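Local coordinates for UDP-N-acetylglucosamine 3-dehydrogenase (Acidithiobacillus ferrooxidans, PDB 7BVJ), which catalyses the NAD(+)-dependent oxidation of the glucosamine 3-position of UDP-N-acetylglucosamine to a ketone, a step in making the diamino sugar of some lipid A, at residues 16-21 with 65-70; 49-52 with 56-59; 86-91 with 274-279; 119-124 with 286-291. All blocks are in the same frame, centred on the assembly; numbering follows the deposited sequence.

Contact 1: residues 16-21 with 65-70. With NAD (nicotinamide-adenine-dinucleotide), chain E.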
loop_
_atom_site.group_PDB
_atom_site.type_symbol
_atom_site.label_atom_id
_atom_site.label_comp_id
_atom_site.label_asym_id
_atom_site.label_seq_id
_atom_site.Cartn_x
_atom_site.Cartn_y
_atom_site.Cartn_z
ATOM N N ARG A 16 -9.408 -8.251 -10.071
ATOM C CA ARG A 16 -9.918 -7.956 -11.402
ATOM C C ARG A 16 -9.296 -6.680 -11.969
ATOM O O ARG A 16 -8.937 -6.636 -13.149
ATOM C CB ARG A 16 -11.440 -7.851 -11.352
ATOM C CG ARG A 16 -12.063 -7.301 -12.611
ATOM C CD ARG A 16 -13.579 -7.549 -12.640
ATOM N NE ARG A 16 -14.247 -6.814 -13.715
ATOM C CZ ARG A 16 -14.603 -5.534 -13.638
ATOM N NH1 ARG A 16 -14.349 -4.835 -12.534
ATOM N NH2 ARG A 16 -15.209 -4.949 -14.665
ATOM N N PHE A 17 -9.171 -5.630 -11.150
ATOM C CA PHE A 17 -8.527 -4.396 -11.605
ATOM C C PHE A 17 -7.069 -4.640 -11.981
ATOM O O PHE A 17 -6.585 -4.117 -12.994
ATOM C CB PHE A 17 -8.623 -3.309 -10.524
ATOM C CG PHE A 17 -10.027 -2.849 -10.248
ATOM C CD1 PHE A 17 -10.572 -2.969 -8.989
ATOM C CD2 PHE A 17 -10.808 -2.318 -11.257
ATOM C CE1 PHE A 17 -11.875 -2.560 -8.735
ATOM C CE2 PHE A 17 -12.109 -1.907 -11.011
ATOM C CZ PHE A 17 -12.645 -2.032 -9.751
ATOM N N HIS A 18 -6.352 -5.418 -11.162
ATOM C CA HIS A 18 -4.998 -5.819 -11.547
ATOM C C HIS A 18 -4.996 -6.447 -12.935
ATOM O O HIS A 18 -4.138 -6.136 -13.779
ATOM C CB HIS A 18 -4.416 -6.819 -10.559
ATOM C CG HIS A 18 -3.826 -6.215 -9.328
ATOM N ND1 HIS A 18 -2.485 -6.304 -9.030
ATOM C CD2 HIS A 18 -4.404 -5.599 -8.273
ATOM C CE1 HIS A 18 -2.259 -5.752 -7.856
ATOM N NE2 HIS A 18 -3.407 -5.311 -7.379
ATOM N N ALA A 19 -5.949 -7.356 -13.171
ATOM C CA ALA A 19 -6.014 -8.067 -14.448
ATOM C C ALA A 19 -6.287 -7.115 -15.611
ATOM O O ALA A 19 -5.689 -7.251 -16.692
ATOM C CB ALA A 19 -7.082 -9.165 -14.383
ATOM N N GLN A 20 -7.184 -6.140 -15.407
ATOM C CA GLN A 20 -7.446 -5.143 -16.449
ATOM C C GLN A 20 -6.173 -4.389 -16.813
ATOM O O GLN A 20 -5.877 -4.184 -18.002
ATOM C CB GLN A 20 -8.530 -4.155 -16.002
ATOM C CG GLN A 20 -9.904 -4.772 -15.730
ATOM C CD GLN A 20 -10.952 -3.759 -15.290
ATOM O OE1 GLN A 20 -10.634 -2.612 -14.952
ATOM N NE2 GLN A 20 -12.214 -4.177 -15.295
ATOM N N LYS A 21 -5.399 -3.978 -15.800
ATOM C CA LYS A 21 -4.160 -3.244 -16.081
ATOM C C LYS A 21 -3.186 -4.103 -16.880
ATOM O O LYS A 21 -2.622 -3.660 -17.900
ATOM C CB LYS A 21 -3.498 -2.766 -14.778
ATOM C CG LYS A 21 -4.371 -1.936 -13.853
ATOM C CD LYS A 21 -5.402 -1.122 -14.626
ATOM C CE LYS A 21 -5.754 0.157 -13.906
ATOM N NZ LYS A 21 -7.019 0.039 -13.148
ATOM N N SER A 65 0.479 -10.802 -10.366
ATOM C CA SER A 65 -0.050 -10.185 -9.157
ATOM C C SER A 65 -0.765 -11.239 -8.307
ATOM O O SER A 65 -1.496 -12.085 -8.828
ATOM C CB SER A 65 -1.007 -9.037 -9.500
ATOM O OG SER A 65 -0.283 -7.855 -9.852
ATOM N N ILE A 66 -0.530 -11.186 -7.000
ATOM C CA ILE A 66 -1.170 -12.063 -6.021
ATOM C C ILE A 66 -2.120 -11.202 -5.203
ATOM O O ILE A 66 -1.689 -10.335 -4.425
ATOM C CB ILE A 66 -0.145 -12.769 -5.127
ATOM C CG1 ILE A 66 0.599 -13.838 -5.925
ATOM C CG2 ILE A 66 -0.810 -13.375 -3.927
ATOM C CD1 ILE A 66 1.899 -14.250 -5.284
ATOM N N VAL A 67 -3.421 -11.411 -5.428
ATOM C CA VAL A 67 -4.464 -10.584 -4.837
ATOM C C VAL A 67 -5.452 -11.474 -4.083
ATOM O O VAL A 67 -6.671 -11.280 -4.164
ATOM C CB VAL A 67 -5.162 -9.716 -5.898
ATOM C CG1 VAL A 67 -5.827 -8.521 -5.219
ATOM C CG2 VAL A 67 -4.164 -9.244 -6.954
ATOM N N THR A 68 -4.936 -12.507 -3.428
ATOM C CA THR A 68 -5.718 -13.420 -2.608
ATOM C C THR A 68 -5.785 -12.900 -1.172
ATOM O O THR A 68 -5.148 -11.895 -0.837
ATOM C CB THR A 68 -5.086 -14.804 -2.684
ATOM O OG1 THR A 68 -3.722 -14.718 -2.247
ATOM C CG2 THR A 68 -5.150 -15.340 -4.139
ATOM N N PRO A 69 -6.572 -13.534 -0.286
ATOM C CA PRO A 69 -6.616 -13.055 1.105
ATOM C C PRO A 69 -5.247 -13.148 1.759
ATOM O O PRO A 69 -4.459 -14.046 1.468
ATOM C CB PRO A 69 -7.640 -13.987 1.781
ATOM C CG PRO A 69 -8.549 -14.385 0.670
ATOM C CD PRO A 69 -7.613 -14.558 -0.522
ATOM N N THR A 70 -4.987 -12.190 2.655
ATOM C CA THR A 70 -3.650 -11.965 3.202
ATOM C C THR A 70 -3.054 -13.219 3.828
ATOM O O THR A 70 -1.860 -13.501 3.656
ATOM C CB THR A 70 -3.727 -10.849 4.241
ATOM O OG1 THR A 70 -4.297 -9.678 3.631
ATOM C CG2 THR A 70 -2.348 -10.553 4.797
HETATM P PA NAD E . -11.966 -10.480 -2.332
HETATM O O1A NAD E . -12.177 -11.668 -1.461
HETATM O O2A NAD E . -12.955 -9.691 -3.151
HETATM O O5B NAD E . -11.017 -11.232 -3.594
HETATM C C5B NAD E . -10.468 -12.410 -3.055
HETATM C C4B NAD E . -10.278 -13.435 -4.178
HETATM O O4B NAD E . -9.299 -14.375 -3.811
HETATM C C3B NAD E . -11.614 -14.184 -4.303
HETATM O O3B NAD E . -11.895 -14.119 -5.653
HETATM C C2B NAD E . -11.268 -15.612 -3.847
HETATM O O2B NAD E . -11.972 -16.593 -4.603
HETATM C C1B NAD E . -9.789 -15.651 -4.231
HETATM N N9A NAD E . -8.997 -16.615 -3.477
HETATM C C8A NAD E . -9.028 -16.965 -2.145
HETATM N N7A NAD E . -8.108 -17.870 -1.820
HETATM C C5A NAD E . -7.435 -18.126 -2.994
HETATM C C6A NAD E . -6.355 -18.992 -3.308
HETATM N N6A NAD E . -5.794 -19.778 -2.324
HETATM N N1A NAD E . -5.882 -19.048 -4.586
HETATM C C2A NAD E . -6.503 -18.240 -5.512
HETATM N N3A NAD E . -7.525 -17.370 -5.356
HETATM C C4A NAD E . -7.974 -17.349 -4.060
HETATM O O3 NAD E . -11.123 -9.269 -1.664
HETATM P PN NAD E . -10.399 -8.178 -2.589
HETATM O O1N NAD E . -9.953 -8.472 -3.999
HETATM O O2N NAD E . -10.989 -6.936 -2.012
HETATM O O5D NAD E . -8.780 -7.987 -1.839
#
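The imidazole of His18 meets Ser65 at its edge and Val67 over one face, joining the first helix of the Rossmann fold to the sheet strand that leads into the dinucleotide site. ND1 of His18 lies 2.8 Å from OG of Ser65, and the hydroxyl sits in the ring plane, a hydrogen bond (151°) in which either group could be the donor. At right angles to that bond, a methyl does the packing: Val67 CG2 stands 3.8 Å from the ring centroid of His18, nearly on the ring normal, as a CH-pi contact. With its CG opposite the carbonyl carbon (chi1 -82°), His18 carries its ring off helix 13-25 toward the strand. The rotation of the ring is fixed from both nitrogens, because NE2 is hydrogen-bonded to Glu90 OE1, while Ser65 OG is also held by Tyr22 OH. Leu269 and Ile273 of helix 268-282 pack on the same histidine. Farther along, Val67 lies close to Leu14, whose backbone N, like that of His13, is hydrogen-bonded to NAD in the glycine-rich turn. The chain then passes beside the adenine, where Thr68 OG1 is tied to Thr72 OG1 and its methyl is turned to the base. There Thr68 CG2 comes within 3.4 Å of NAD N3A, and Pro69 CD lies 3.2 Å from NAD C8A.

Contact 2: residues 49-52 with 56-59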
loop_
_atom_site.group_PDB
_atom_site.type_symbol
_atom_site.label_atom_id
_atom_site.label_comp_id
_atom_site.label_asym_id
_atom_site.label_seq_id
_atom_site.Cartn_x
_atom_site.Cartn_y
_atom_site.Cartn_z
ATOM N N ARG A 49 -7.290 -16.329 -20.720
ATOM C CA ARG A 49 -7.644 -17.661 -20.243
ATOM C C ARG A 49 -8.126 -17.612 -18.798
ATOM O O ARG A 49 -7.730 -16.746 -18.020
ATOM C CB ARG A 49 -6.439 -18.601 -20.324
ATOM C CG ARG A 49 -6.502 -19.641 -21.437
ATOM C CD ARG A 49 -5.260 -20.537 -21.448
ATOM N NE ARG A 49 -5.466 -21.787 -20.717
ATOM C CZ ARG A 49 -4.571 -22.770 -20.642
ATOM N NH1 ARG A 49 -3.394 -22.638 -21.238
ATOM N NH2 ARG A 49 -4.840 -23.872 -19.953
ATOM N N ALA A 50 -8.988 -18.556 -18.440
ATOM C CA ALA A 50 -9.230 -18.913 -17.051
ATOM C C ALA A 50 -8.522 -20.239 -16.813
ATOM O O ALA A 50 -8.888 -21.252 -17.417
ATOM C CB ALA A 50 -10.725 -19.027 -16.748
ATOM N N PHE A 51 -7.486 -20.231 -15.932
ATOM C CA PHE A 51 -6.701 -21.451 -15.828
ATOM C C PHE A 51 -7.331 -22.437 -14.843
ATOM O O PHE A 51 -7.970 -22.034 -13.860
ATOM C CB PHE A 51 -5.278 -21.134 -15.388
ATOM C CG PHE A 51 -4.409 -20.549 -16.483
ATOM C CD1 PHE A 51 -3.561 -21.358 -17.220
ATOM C CD2 PHE A 51 -4.435 -19.185 -16.756
ATOM C CE1 PHE A 51 -2.746 -20.816 -18.235
ATOM C CE2 PHE A 51 -3.618 -18.630 -17.749
ATOM C CZ PHE A 51 -2.777 -19.451 -18.491
ATOM N N PRO A 52 -7.156 -23.738 -15.086
ATOM C CA PRO A 52 -7.732 -24.740 -14.183
ATOM C C PRO A 52 -6.944 -24.947 -12.903
ATOM O O PRO A 52 -7.429 -25.662 -12.023
ATOM C CB PRO A 52 -7.716 -26.011 -15.033
ATOM C CG PRO A 52 -6.513 -25.825 -15.908
ATOM C CD PRO A 52 -6.493 -24.362 -16.249
ATOM N N ALA A 56 -0.787 -24.208 -13.694
ATOM C CA ALA A 56 -0.862 -24.034 -15.140
ATOM C C ALA A 56 -0.795 -22.565 -15.523
ATOM O O ALA A 56 -0.254 -22.215 -16.583
ATOM C CB ALA A 56 -2.137 -24.674 -15.690
ATOM N N LEU A 57 -1.362 -21.688 -14.688
ATOM C CA LEU A 57 -1.075 -20.264 -14.818
ATOM C C LEU A 57 0.430 -20.018 -14.765
ATOM O O LEU A 57 1.004 -19.414 -15.669
ATOM C CB LEU A 57 -1.791 -19.471 -13.720
ATOM C CG LEU A 57 -1.655 -17.939 -13.802
ATOM C CD1 LEU A 57 -2.907 -17.255 -13.241
ATOM C CD2 LEU A 57 -0.436 -17.459 -13.069
ATOM N N LEU A 58 1.083 -20.486 -13.700
ATOM C CA LEU A 58 2.490 -20.162 -13.514
ATOM C C LEU A 58 3.346 -20.684 -14.669
ATOM O O LEU A 58 4.344 -20.051 -15.033
ATOM C CB LEU A 58 2.970 -20.698 -12.165
ATOM C CG LEU A 58 2.404 -19.884 -10.990
ATOM C CD1 LEU A 58 2.532 -20.637 -9.686
ATOM C CD2 LEU A 58 3.087 -18.498 -10.893
ATOM N N ALA A 59 2.957 -21.811 -15.278
ATOM C CA ALA A 59 3.717 -22.331 -16.422
ATOM C C ALA A 59 3.718 -21.383 -17.619
ATOM O O ALA A 59 4.637 -21.447 -18.437
ATOM C CB ALA A 59 3.171 -23.698 -16.855
#
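Ala56 and Leu57, on the short helix 54-59, receive the ring of Phe51, which follows edge strand 49-50 of the Rossmann sheet; the short link lets strand and helix pack on each other within the Rossmann fold. Ala56 meets the ring with both backbone and side chain. Ala56 O is 3.3 Å from CE1 of Phe51, and Ala56 CB lies 3.9 Å from CD1 of Phe51. The same methyl reaches the next residue of the loop, Ala56 CB being 4.4 Å from Pro52 CD. Leu57 follows and takes one face: its CA stands 3.7 Å from the Phe51 ring centroid, 13° off the normal, a CH-pi contact made by the helix backbone itself. The CG of Leu57 is anti to the backbone N (chi1 -176°), which carries its branches on to Val64 and Phe32. The side chains of Phe51 and Leu57 cross at about a right angle. The opposite face of Phe51 is overlaid by Arg49, its NE offset toward the rim of the ring, so the ring lies between a charged group and a helix turn. CE1 of Phe51 stands 3.5 Å above the Arg49 guanidinium plane, over its centre.

Contact 3: residues 86-91 with 274-279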
loop_
_atom_site.group_PDB
_atom_site.type_symbol
_atom_site.label_atom_id
_atom_site.label_comp_id
_atom_site.label_asym_id
_atom_site.label_seq_id
_atom_site.Cartn_x
_atom_site.Cartn_y
_atom_site.Cartn_z
ATOM N N HIS A 86 8.183 -13.889 -11.044
ATOM C CA HIS A 86 8.214 -12.661 -10.248
ATOM C C HIS A 86 6.821 -12.338 -9.695
ATOM O O HIS A 86 5.793 -12.690 -10.290
ATOM C CB HIS A 86 8.709 -11.482 -11.085
ATOM C CG HIS A 86 9.949 -11.756 -11.889
ATOM N ND1 HIS A 86 11.223 -11.633 -11.376
ATOM C CD2 HIS A 86 10.107 -12.090 -13.191
ATOM C CE1 HIS A 86 12.109 -11.915 -12.315
ATOM N NE2 HIS A 86 11.457 -12.184 -13.430
ATOM N N CYS A 87 6.783 -11.631 -8.555
ATOM C CA CYS A 87 5.543 -11.441 -7.800
ATOM C C CYS A 87 5.339 -9.997 -7.367
ATOM O O CYS A 87 6.227 -9.389 -6.754
ATOM C CB CYS A 87 5.531 -12.328 -6.543
ATOM S SG CYS A 87 5.461 -14.052 -6.890
ATOM N N LEU A 88 4.162 -9.463 -7.669
ATOM C CA LEU A 88 3.628 -8.269 -7.016
ATOM C C LEU A 88 2.510 -8.731 -6.065
ATOM O O LEU A 88 1.461 -9.210 -6.513
ATOM C CB LEU A 88 3.129 -7.257 -8.058
ATOM C CG LEU A 88 2.185 -6.128 -7.628
ATOM C CD1 LEU A 88 2.820 -5.276 -6.532
ATOM C CD2 LEU A 88 1.764 -5.269 -8.806
ATOM N N ILE A 89 2.738 -8.613 -4.756
ATOM C CA ILE A 89 1.788 -9.070 -3.743
ATOM C C ILE A 89 0.996 -7.872 -3.242
ATOM O O ILE A 89 1.580 -6.850 -2.852
ATOM C CB ILE A 89 2.509 -9.766 -2.576
ATOM C CG1 ILE A 89 3.301 -10.973 -3.077
ATOM C CG2 ILE A 89 1.501 -10.176 -1.483
ATOM C CD1 ILE A 89 4.112 -11.653 -2.005
ATOM N N GLU A 90 -0.329 -7.983 -3.251
ATOM C CA GLU A 90 -1.129 -6.901 -2.687
ATOM C C GLU A 90 -0.773 -6.707 -1.214
ATOM O O GLU A 90 -0.357 -7.639 -0.523
ATOM C CB GLU A 90 -2.621 -7.196 -2.873
ATOM C CG GLU A 90 -3.593 -6.126 -2.365
ATOM C CD GLU A 90 -3.360 -4.730 -2.970
ATOM O OE1 GLU A 90 -3.070 -4.621 -4.187
ATOM O OE2 GLU A 90 -3.491 -3.738 -2.213
ATOM N N LYS A 91 -0.862 -5.463 -0.748
ATOM C CA LYS A 91 -0.650 -5.210 0.669
ATOM C C LYS A 91 -1.841 -5.730 1.475
ATOM O O LYS A 91 -2.978 -5.726 0.997
ATOM C CB LYS A 91 -0.451 -3.717 0.932
ATOM C CG LYS A 91 -1.676 -2.869 0.636
ATOM C CD LYS A 91 -2.536 -2.633 1.884
ATOM C CE LYS A 91 -3.840 -1.943 1.497
ATOM N NZ LYS A 91 -5.021 -2.413 2.272
ATOM N N GLU A 274 3.041 -0.998 -13.964
ATOM C CA GLU A 274 4.099 -0.679 -14.919
ATOM C C GLU A 274 5.450 -0.613 -14.227
ATOM O O GLU A 274 6.458 -1.073 -14.775
ATOM C CB GLU A 274 3.827 0.632 -15.657
ATOM C CG GLU A 274 4.908 0.886 -16.714
ATOM C CD GLU A 274 4.742 2.181 -17.480
ATOM O OE1 GLU A 274 3.594 2.624 -17.675
ATOM O OE2 GLU A 274 5.774 2.751 -17.891
ATOM N N ASP A 275 5.488 -0.069 -13.011
ATOM C CA ASP A 275 6.748 -0.018 -12.281
ATOM C C ASP A 275 7.272 -1.426 -11.982
ATOM O O ASP A 275 8.459 -1.712 -12.181
ATOM C CB ASP A 275 6.559 0.804 -11.011
ATOM C CG ASP A 275 7.832 0.964 -10.235
ATOM O OD1 ASP A 275 8.197 0.003 -9.532
ATOM O OD2 ASP A 275 8.471 2.041 -10.316
ATOM N N PHE A 276 6.395 -2.318 -11.504
ATOM C CA PHE A 276 6.773 -3.713 -11.243
ATOM C C PHE A 276 7.376 -4.369 -12.495
ATOM O O PHE A 276 8.457 -4.994 -12.446
ATOM C CB PHE A 276 5.517 -4.448 -10.717
ATOM C CG PHE A 276 5.610 -5.968 -10.660
ATOM C CD1 PHE A 276 6.639 -6.613 -9.983
ATOM C CD2 PHE A 276 4.606 -6.744 -11.227
ATOM C CE1 PHE A 276 6.684 -8.017 -9.911
ATOM C CE2 PHE A 276 4.650 -8.143 -11.179
ATOM C CZ PHE A 276 5.694 -8.783 -10.511
ATOM N N LEU A 277 6.712 -4.201 -13.637
ATOM C CA LEU A 277 7.183 -4.859 -14.859
ATOM C C LEU A 277 8.478 -4.216 -15.385
ATOM O O LEU A 277 9.365 -4.912 -15.908
ATOM C CB LEU A 277 6.080 -4.835 -15.919
ATOM C CG LEU A 277 4.775 -5.581 -15.596
ATOM C CD1 LEU A 277 3.784 -5.507 -16.764
ATOM C CD2 LEU A 277 5.066 -7.024 -15.220
ATOM N N ASN A 278 8.615 -2.900 -15.238
ATOM C CA ASN A 278 9.870 -2.251 -15.605
ATOM C C ASN A 278 11.000 -2.723 -14.713
ATOM O O ASN A 278 12.126 -2.897 -15.178
ATOM C CB ASN A 278 9.734 -0.734 -15.539
ATOM C CG ASN A 278 8.851 -0.195 -16.628
ATOM O OD1 ASN A 278 8.738 -0.796 -17.697
ATOM N ND2 ASN A 278 8.208 0.930 -16.370
ATOM N N ALA A 279 10.718 -2.956 -13.434
ATOM C CA ALA A 279 11.767 -3.446 -12.549
ATOM C C ALA A 279 12.265 -4.803 -13.010
ATOM O O ALA A 279 13.474 -5.073 -12.995
ATOM C CB ALA A 279 11.253 -3.522 -11.117
#
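His86 starts the contact with its backbone: His86 C lies in the plane of the Phe276 ring, at the ring's edge, with His86 C 3.8 Å from Phe276 CZ. The CB of His86 also reaches CZ, but the imidazole leads away, and its ND1 is hydrogen-bonded to Val113 N. At Cys87 the side chain points off to Ala80 and Met81 of helix 73-82, leaving the peptide to do the touching; Cys87 C is 3.4 Å from Phe276 CZ. Leu88 presents both backbone and side chain. Its N is 3.3 Å from CZ of Phe276, while its CB sits over the ring face, 3.6 Å from the centroid in a CH-pi contact. Phe276 reaches across because its CG is anti to the backbone N (chi1 168°), directing the ring off helix 268-282 onto the sheet. This helix, far along in the sequence, comes back to cover the Rossmann domain, running nearly antiparallel to strand 86-90 (156°) at 9.6 Å between axes. A valine in place of Phe276 would probably open a gap above Leu88 CB and strip the Cys87-Leu88 peptide of its packing against this helix. Tyr22 of helix 13-25 and Ala63 flank the same ring. Beyond the strand, Lys91, one of two residues proposed as the catalytic base, has its NZ hydrogen-bonded to Asp160 O.

Contact 4: residues 119-124 with 286-291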
loop_
_atom_site.group_PDB
_atom_site.type_symbol
_atom_site.label_atom_id
_atom_site.label_comp_id
_atom_site.label_asym_id
_atom_site.label_seq_id
_atom_site.Cartn_x
_atom_site.Cartn_y
_atom_site.Cartn_z
ATOM N N ILE A 119 0.110 1.089 -2.650
ATOM C CA ILE A 119 -0.315 1.974 -3.731
ATOM C C ILE A 119 -0.043 3.450 -3.433
ATOM O O ILE A 119 0.276 4.217 -4.353
ATOM C CB ILE A 119 -1.803 1.718 -4.059
ATOM C CG1 ILE A 119 -2.191 2.394 -5.381
ATOM C CG2 ILE A 119 -2.729 2.150 -2.897
ATOM C CD1 ILE A 119 -3.310 1.695 -6.142
ATOM N N LYS A 120 -0.114 3.874 -2.167
ATOM C CA LYS A 120 -0.021 5.296 -1.732
ATOM C C LYS A 120 1.346 5.878 -2.081
ATOM O O LYS A 120 1.465 7.032 -2.128
ATOM C CB LYS A 120 -0.281 5.389 -0.230
ATOM C CG LYS A 120 -1.538 6.084 0.226
ATOM C CD LYS A 120 -2.769 5.276 0.087
ATOM C CE LYS A 120 -3.645 5.835 -1.011
ATOM N NZ LYS A 120 -4.741 4.909 -1.331
ATOM N N ARG A 121 2.333 5.036 -2.294
ATOM C CA ARG A 121 3.644 5.528 -2.684
ATOM C C ARG A 121 3.615 6.171 -4.058
ATOM O O ARG A 121 4.433 7.058 -4.325
ATOM C CB ARG A 121 4.672 4.404 -2.684
ATOM C CG ARG A 121 5.007 3.813 -1.340
ATOM C CD ARG A 121 6.232 2.957 -1.443
ATOM N NE ARG A 121 6.687 2.468 -0.143
ATOM C CZ ARG A 121 7.944 2.128 0.106
ATOM N NH1 ARG A 121 8.841 2.217 -0.859
ATOM N NH2 ARG A 121 8.304 1.697 1.298
ATOM N N VAL A 122 2.722 5.732 -4.953
ATOM C CA VAL A 122 2.680 6.295 -6.303
ATOM C C VAL A 122 1.599 7.365 -6.431
ATOM O O VAL A 122 1.366 7.882 -7.531
ATOM C CB VAL A 122 2.532 5.197 -7.387
ATOM C CG1 VAL A 122 3.560 4.081 -7.200
ATOM C CG2 VAL A 122 1.141 4.619 -7.428
ATOM N N HIS A 123 0.956 7.731 -5.323
ATOM C CA HIS A 123 0.013 8.839 -5.330
ATOM C C HIS A 123 0.697 10.110 -5.836
ATOM O O HIS A 123 1.858 10.364 -5.496
ATOM C CB HIS A 123 -0.554 9.080 -3.929
ATOM C CG HIS A 123 -1.770 9.952 -3.927
ATOM N ND1 HIS A 123 -1.706 11.318 -4.102
ATOM C CD2 HIS A 123 -3.087 9.650 -3.824
ATOM C CE1 HIS A 123 -2.929 11.821 -4.089
ATOM N NE2 HIS A 123 -3.785 10.830 -3.920
ATOM N N PRO A 124 0.017 10.916 -6.664
ATOM C CA PRO A 124 0.685 12.091 -7.259
ATOM C C PRO A 124 1.264 13.064 -6.234
ATOM O O PRO A 124 2.333 13.651 -6.464
ATOM C CB PRO A 124 -0.433 12.741 -8.091
ATOM C CG PRO A 124 -1.390 11.638 -8.396
ATOM C CD PRO A 124 -1.312 10.654 -7.257
ATOM N N VAL A 286 12.283 -1.586 -7.547
ATOM C CA VAL A 286 10.845 -1.441 -7.644
ATOM C C VAL A 286 10.350 -0.445 -6.591
ATOM O O VAL A 286 11.027 -0.159 -5.607
ATOM C CB VAL A 286 10.203 -2.835 -7.494
ATOM C CG1 VAL A 286 10.105 -3.242 -6.007
ATOM C CG2 VAL A 286 8.882 -2.918 -8.214
ATOM N N PHE A 287 9.151 0.111 -6.816
ATOM C CA PHE A 287 8.656 1.189 -5.955
ATOM C C PHE A 287 8.522 0.755 -4.491
ATOM O O PHE A 287 8.705 1.580 -3.581
ATOM C CB PHE A 287 7.302 1.691 -6.456
ATOM C CG PHE A 287 6.191 0.738 -6.150
ATOM C CD1 PHE A 287 6.014 -0.406 -6.930
ATOM C CD2 PHE A 287 5.371 0.932 -5.045
ATOM C CE1 PHE A 287 5.023 -1.311 -6.630
ATOM C CE2 PHE A 287 4.373 0.022 -4.741
ATOM C CZ PHE A 287 4.208 -1.100 -5.531
ATOM N N CYS A 288 8.183 -0.510 -4.232
ATOM C CA CYS A 288 8.144 -1.006 -2.858
ATOM C C CYS A 288 8.486 -2.485 -2.892
ATOM O O CYS A 288 7.689 -3.283 -3.402
ATOM C CB CYS A 288 6.780 -0.771 -2.212
ATOM S SG CYS A 288 6.617 -1.460 -0.547
ATOM N N ASP A 289 9.645 -2.854 -2.336
ATOM C CA ASP A 289 10.069 -4.244 -2.416
ATOM C C ASP A 289 9.686 -5.004 -1.148
ATOM O O ASP A 289 9.059 -4.460 -0.238
ATOM C CB ASP A 289 11.566 -4.334 -2.728
ATOM C CG ASP A 289 12.470 -3.948 -1.550
ATOM O OD1 ASP A 289 11.991 -3.669 -0.426
ATOM O OD2 ASP A 289 13.700 -3.931 -1.770
ATOM N N GLY A 290 10.078 -6.285 -1.098
ATOM C CA GLY A 290 9.766 -7.113 0.056
ATOM C C GLY A 290 10.306 -6.550 1.360
ATOM O O GLY A 290 9.639 -6.613 2.398
ATOM N N VAL A 291 11.513 -5.974 1.316
ATOM C CA VAL A 291 12.155 -5.437 2.518
ATOM C C VAL A 291 11.319 -4.313 3.112
ATOM O O VAL A 291 11.014 -4.307 4.312
ATOM C CB VAL A 291 13.588 -4.979 2.194
ATOM C CG1 VAL A 291 14.194 -4.261 3.381
ATOM C CG2 VAL A 291 14.441 -6.184 1.793
#
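Where the last Rossmann strand, 114-117, gives way to the second domain, the 3-10 turn 119-121 and Val122 meet Phe287 and Cys288, the lead-in to helix 290-312. Arg121 carries the contact. With CG opposite its carbonyl carbon (chi1 -67°) and the chain extended from there to NE, its guanidinium is laid alongside 286-291. NH1 approaches Phe287 O at 2.8 Å from the edge of the group, but the bend at the hydrogen (129°) makes this a weak hydrogen bond. Cys288 packs against one guanidinium face, SG standing 3.8 Å above the plane over its centre. The stronger polar hold lies beyond the segments, in the salt bridge of Arg121 NE with Asp167 OD2. A leucine here lacks the guanidinium, and Asp167 would probably be left without its charged mate and Phe287 O without this donor. Packing completes the fit: Phe287 CD2 lies 4.2 Å from CD of Arg121, and 4.2 Å from CG1 of Val122 in an apolar contact. After Cys288, Asp289 N-caps helix 290-312 through its OD1 and Ala292 N, while His123 caps helix 124-132 through ND1 and Ala125 N. Cys288 also pairs its backbone with Ile116 of the Rossmann sheet, while Arg121 reaches helix 157-173, at the junction where the Rossmann domain leads into the C-terminal domain of the Gfo/Idh/MocA family.

How the contacts relate
Contacts 1 and 3 are buried, contacts 2 and 4 only partly so, and contact 2 lies farthest out, at the sheet's edge about 27 Å from the chain centre to its own centre. Contacts 1, 2 and 3 share the parallel sheet; strands 63-66 and 86-90 are neighbours in it, so contacts 1 and 3 are joined by probable backbone hydrogen bonds of Ile66 with Leu88 and Glu90. Contact 4 reaches contact 3 instead, where Asp275 OD1 lies 2.9 Å from Phe287 N. Chemistry follows place: contact 1 mixes a hydrogen-bonded ring with cofactor packing, contact 2 sets a CA and contact 3 a CB over a phenyl face, and contact 4 relies on an arginine at the domain junction.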